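Local coordinates for protein 3-hydroxyacyl-thioester dehydratase Z (Mycobacterium tuberculosis, PDB 2C2I) that probably interconverts (3R)-3-hydroxyacyl-CoA and trans-2-enoyl-CoA by removing or adding water, working as a homodimer of hotdog-fold subunits, at residues A[118-130]-A[138-150]. Numbering follows the deposited sequence.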
loop_
_atom_site.group_PDB
_atom_site.type_symbol
_atom_site.label_atom_id
_atom_site.label_comp_id
_atom_site.label_asym_id
_atom_site.label_seq_id
_atom_site.Cartn_x
_atom_site.Cartn_y
_atom_site.Cartn_z
ATOM N N LEU A 118 -1.535 4.759 -23.551
ATOM C CA LEU A 118 -1.004 6.071 -23.191
ATOM C C LEU A 118 -0.093 6.617 -24.277
ATOM O O LEU A 118 0.289 7.792 -24.226
ATOM C CB LEU A 118 -0.248 6.016 -21.859
ATOM C CG LEU A 118 -1.088 5.686 -20.619
ATOM C CD1 LEU A 118 -0.224 5.873 -19.382
ATOM C CD2 LEU A 118 -2.330 6.551 -20.532
ATOM N N GLY A 119 0.209 5.762 -25.247
ATOM C CA GLY A 119 1.195 6.032 -26.284
ATOM C C GLY A 119 2.493 5.272 -26.004
ATOM O O GLY A 119 2.845 5.044 -24.845
ATOM N N ASN A 120 3.275 4.918 -27.107
ATOM C CA ASN A 120 4.694 4.484 -27.069
ATOM C C ASN A 120 4.931 3.005 -26.746
ATOM O O ASN A 120 6.031 2.629 -26.323
ATOM C CB ASN A 120 5.557 5.342 -26.111
ATOM C CG ASN A 120 5.058 6.783 -25.952
ATOM O OD1 ASN A 120 5.432 7.467 -24.994
ATOM N ND2 ASN A 120 4.230 7.250 -26.882
ATOM N N GLY A 121 3.733 2.100 -26.743
ATOM C CA GLY A 121 3.751 0.750 -26.182
ATOM C C GLY A 121 3.449 0.722 -24.690
ATOM O O GLY A 121 3.353 -0.372 -24.093
ATOM N N THR A 122 3.304 1.915 -24.095
ATOM C CA THR A 122 2.912 2.087 -22.686
ATOM C C THR A 122 1.386 2.106 -22.514
ATOM O O THR A 122 0.682 2.973 -23.059
ATOM C CB THR A 122 3.501 3.392 -22.110
ATOM O OG1 THR A 122 4.931 3.258 -21.999
ATOM C CG2 THR A 122 2.903 3.734 -20.737
ATOM N N VAL A 123 0.889 1.136 -21.760
ATOM C CA VAL A 123 -0.549 1.045 -21.497
ATOM C C VAL A 123 -0.800 0.969 -19.988
ATOM O O VAL A 123 0.077 0.578 -19.235
ATOM C CB VAL A 123 -1.226 -0.127 -22.234
ATOM C CG1 VAL A 123 -0.864 -0.121 -23.736
ATOM C CG2 VAL A 123 -0.880 -1.458 -21.599
ATOM N N GLN A 124 -1.988 1.381 -19.574
ATOM C CA GLN A 124 -2.347 1.410 -18.170
ATOM C C GLN A 124 -3.547 0.509 -17.978
ATOM O O GLN A 124 -4.585 0.754 -18.578
ATOM C CB GLN A 124 -2.752 2.839 -17.844
ATOM C CG GLN A 124 -2.868 3.163 -16.413
ATOM C CD GLN A 124 -2.433 4.596 -16.187
ATOM O OE1 GLN A 124 -1.233 4.883 -16.067
ATOM N NE2 GLN A 124 -3.391 5.503 -16.152
ATOM N N ALA A 125 -3.394 -0.507 -17.136
ATOM C CA ALA A 125 -4.459 -1.474 -16.873
ATOM C C ALA A 125 -5.090 -1.192 -15.509
ATOM O O ALA A 125 -4.376 -1.054 -14.519
ATOM C CB ALA A 125 -3.906 -2.855 -16.901
ATOM N N THR A 126 -6.412 -1.123 -15.468
ATOM C CA THR A 126 -7.131 -1.010 -14.214
ATOM C C THR A 126 -7.619 -2.420 -13.863
ATOM O O THR A 126 -8.278 -3.077 -14.666
ATOM C CB THR A 126 -8.258 0.000 -14.330
ATOM O OG1 THR A 126 -7.697 1.274 -14.689
ATOM C CG2 THR A 126 -9.060 0.133 -13.013
ATOM N N VAL A 127 -7.285 -2.862 -12.653
ATOM C CA VAL A 127 -7.470 -4.256 -12.239
ATOM C C VAL A 127 -8.296 -4.284 -10.946
ATOM O O VAL A 127 -8.046 -3.489 -10.043
ATOM C CB VAL A 127 -6.110 -4.952 -12.012
ATOM C CG1 VAL A 127 -6.317 -6.414 -11.558
ATOM C CG2 VAL A 127 -5.215 -4.924 -13.293
ATOM N N SER A 128 -9.266 -5.201 -10.872
ATOM C CA SER A 128 -10.005 -5.463 -9.635
ATOM C C SER A 128 -9.465 -6.727 -8.987
ATOM O O SER A 128 -9.290 -7.726 -9.671
ATOM C CB SER A 128 -11.485 -5.659 -9.936
ATOM O OG SER A 128 -11.664 -6.698 -10.889
ATOM N N THR A 129 -9.197 -6.692 -7.678
ATOM C CA THR A 129 -8.663 -7.867 -6.994
ATOM C C THR A 129 -9.436 -8.068 -5.698
ATOM O O THR A 129 -9.797 -7.100 -5.015
ATOM C CB THR A 129 -7.131 -7.760 -6.695
ATOM O OG1 THR A 129 -6.391 -7.514 -7.913
ATOM C CG2 THR A 129 -6.588 -9.035 -6.081
ATOM N N THR A 130 -9.701 -9.331 -5.384
ATOM C CA THR A 130 -10.188 -9.694 -4.092
ATOM C C THR A 130 -9.169 -10.630 -3.522
ATOM O O THR A 130 -8.784 -11.586 -4.183
ATOM C CB THR A 130 -11.589 -10.340 -4.190
ATOM O OG1 THR A 130 -12.520 -9.305 -4.514
ATOM C CG2 THR A 130 -11.994 -10.963 -2.846
ATOM N N LYS A 138 -15.100 -13.156 5.220
ATOM C CA LYS A 138 -14.884 -11.815 4.651
ATOM C C LYS A 138 -13.517 -11.754 3.959
ATOM O O LYS A 138 -12.571 -12.372 4.429
ATOM C CB LYS A 138 -14.983 -10.726 5.735
ATOM C CG LYS A 138 -16.388 -10.511 6.322
ATOM C CD LYS A 138 -16.358 -9.421 7.404
ATOM C CE LYS A 138 -17.695 -9.274 8.126
ATOM N NZ LYS A 138 -18.127 -10.592 8.713
ATOM N N PRO A 139 -13.410 -11.008 2.826
ATOM C CA PRO A 139 -12.093 -10.896 2.174
ATOM C C PRO A 139 -11.099 -10.126 3.045
ATOM O O PRO A 139 -11.510 -9.336 3.899
ATOM C CB PRO A 139 -12.369 -10.076 0.897
ATOM C CG PRO A 139 -13.793 -9.650 0.943
ATOM C CD PRO A 139 -14.485 -10.293 2.107
ATOM N N ALA A 140 -9.813 -10.358 2.815
ATOM C CA ALA A 140 -8.770 -9.602 3.484
ATOM C C ALA A 140 -8.615 -8.251 2.812
ATOM O O ALA A 140 -8.284 -7.264 3.465
ATOM C CB ALA A 140 -7.468 -10.351 3.455
ATOM N N CYS A 141 -8.881 -8.201 1.509
ATOM C CA CYS A 141 -8.641 -6.966 0.775
ATOM C C CYS A 141 -9.466 -6.989 -0.499
ATOM O O CYS A 141 -9.522 -8.012 -1.179
ATOM C CB CYS A 141 -7.156 -6.870 0.442
ATOM S SG CYS A 141 -6.712 -5.336 -0.440
ATOM N N VAL A 142 -10.115 -5.863 -0.800
ATOM C CA VAL A 142 -10.797 -5.650 -2.073
ATOM C C VAL A 142 -10.197 -4.353 -2.615
ATOM O O VAL A 142 -10.304 -3.306 -1.982
ATOM C CB VAL A 142 -12.324 -5.502 -1.946
ATOM C CG1 VAL A 142 -12.975 -5.372 -3.341
ATOM C CG2 VAL A 142 -12.956 -6.677 -1.167
ATOM N N ALA A 143 -9.583 -4.423 -3.794
ATOM C CA ALA A 143 -8.830 -3.277 -4.328
ATOM C C ALA A 143 -9.101 -3.096 -5.800
ATOM O O ALA A 143 -9.231 -4.068 -6.524
ATOM C CB ALA A 143 -7.333 -3.484 -4.129
ATOM N N GLU A 144 -9.185 -1.852 -6.228
ATOM C CA GLU A 144 -9.078 -1.570 -7.651
ATOM C C GLU A 144 -7.787 -0.767 -7.854
ATOM O O GLU A 144 -7.630 0.310 -7.270
ATOM C CB GLU A 144 -10.288 -0.781 -8.125
ATOM C CG GLU A 144 -10.276 -0.553 -9.643
ATOM C CD GLU A 144 -11.541 0.125 -10.088
ATOM O OE1 GLU A 144 -12.609 -0.504 -9.967
ATOM O OE2 GLU A 144 -11.497 1.294 -10.495
ATOM N N SER A 145 -6.871 -1.318 -8.657
ATOM C CA SER A 145 -5.498 -0.797 -8.781
ATOM C C SER A 145 -5.208 -0.457 -10.244
ATOM O O SER A 145 -5.936 -0.881 -11.140
ATOM C CB SER A 145 -4.468 -1.803 -8.271
ATOM O OG SER A 145 -4.488 -3.017 -9.024
ATOM N N ILE A 146 -4.156 0.324 -10.461
ATOM C CA ILE A 146 -3.794 0.757 -11.800
ATOM C C ILE A 146 -2.317 0.447 -11.977
ATOM O O ILE A 146 -1.463 0.872 -11.177
ATOM C CB ILE A 146 -4.095 2.252 -12.040
ATOM C CG1 ILE A 146 -5.565 2.546 -11.664
ATOM C CG2 ILE A 146 -3.822 2.615 -13.494
ATOM C CD1 ILE A 146 -5.911 4.022 -11.487
ATOM N N VAL A 147 -2.037 -0.306 -13.031
ATOM C CA VAL A 147 -0.686 -0.729 -13.351
ATOM C C VAL A 147 -0.344 -0.184 -14.722
ATOM O O VAL A 147 -1.086 -0.435 -15.678
ATOM C CB VAL A 147 -0.586 -2.272 -13.386
ATOM C CG1 VAL A 147 0.826 -2.721 -13.747
ATOM C CG2 VAL A 147 -1.032 -2.888 -12.021
ATOM N N ARG A 148 0.789 0.505 -14.813
ATOM C CA ARG A 148 1.293 1.039 -16.082
ATOM C C ARG A 148 2.417 0.139 -16.591
ATOM O O ARG A 148 3.406 -0.058 -15.897
ATOM C CB ARG A 148 1.764 2.483 -15.904
ATOM C CG ARG A 148 2.432 3.072 -17.118
ATOM C CD ARG A 148 2.695 4.582 -16.985
ATOM N NE ARG A 148 1.521 5.342 -16.537
ATOM C CZ ARG A 148 1.443 6.673 -16.526
ATOM N NH1 ARG A 148 2.477 7.412 -16.927
ATOM N NH2 ARG A 148 0.333 7.265 -16.106
ATOM N N TYR A 149 2.220 -0.429 -17.786
ATOM C CA TYR A 149 3.205 -1.277 -18.455
ATOM C C TYR A 149 3.972 -0.416 -19.451
ATOM O O TYR A 149 3.378 0.132 -20.368
ATOM C CB TYR A 149 2.501 -2.427 -19.171
ATOM C CG TYR A 149 1.795 -3.377 -18.248
ATOM C CD1 TYR A 149 2.508 -4.339 -17.545
ATOM C CD2 TYR A 149 0.403 -3.324 -18.071
ATOM C CE1 TYR A 149 1.875 -5.220 -16.696
ATOM C CE2 TYR A 149 -0.235 -4.213 -17.213
ATOM C CZ TYR A 149 0.513 -5.151 -16.536
ATOM O OH TYR A 149 -0.105 -6.038 -15.679
ATOM N N VAL A 150 5.288 -0.304 -19.243
ATOM C CA VAL A 150 6.155 0.673 -19.932
ATOM C C VAL A 150 7.184 -0.032 -20.822
ATOM O O VAL A 150 7.700 -1.103 -20.473
ATOM C CB VAL A 150 6.906 1.573 -18.912
ATOM C CG1 VAL A 150 7.990 2.424 -19.598
ATOM C CG2 VAL A 150 5.942 2.463 -18.145
HETATM O O HOH W 1 -6.433 -4.830 -8.056
#
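Strands 122-130 and 141-149 run antiparallel, their axes 161° apart, and pair V123 with Y149, A125 with V147, V127 with S145 and T129 with A143 through two backbone hydrogen bonds each. They form a β-hairpin in the antiparallel sheet of the hotdog fold, flanked by strand 105-119 beyond the first strand and strand 86-95 beyond the second. Between the hydrogen-bonded pairs, CA-H groups point at carbonyls of the opposite strand, as in Q124 CA to V147 O at 3.3 Å.

Side chains alternate between two faces. On the face carrying Q124, T126, E144 and R148, the guanidinium of R148 grips Q124 side-on: NE (2.8 Å) and NH2 (2.9 Å) both donate to Q124 OE1, which lies near the guanidinium plane. The amide and guanidinium planes are only 26° apart, and the bend at R148 chi3 (-49°) turns the group across to its partner. L118 CD1 lies over one guanidinium face, toward its rim, 3.4 Å from R148 CZ, while Y89 makes a cation-pi contact with R148. Q124 and R148 probably contribute to the substrate site of the partner subunit, and this pairing probably helps to position both. Farther along, T126 CG2 rests against E144 CG at 3.6 Å; E144 OE2 is hydrogen-bonded to N92 ND2 on strand 86-95.

On the other face, V127, T129, A143 and S145 pack against helix 70-75. A125 CB meets the edge of the Y149 ring, 3.9 Å from CE2. Farther along this face, one water bridges the strands: it donates to V127 O and hydrogen-bonds T129 OG1, itself also bonded to S110 and Q74, and S145 OG at 2.8 Å.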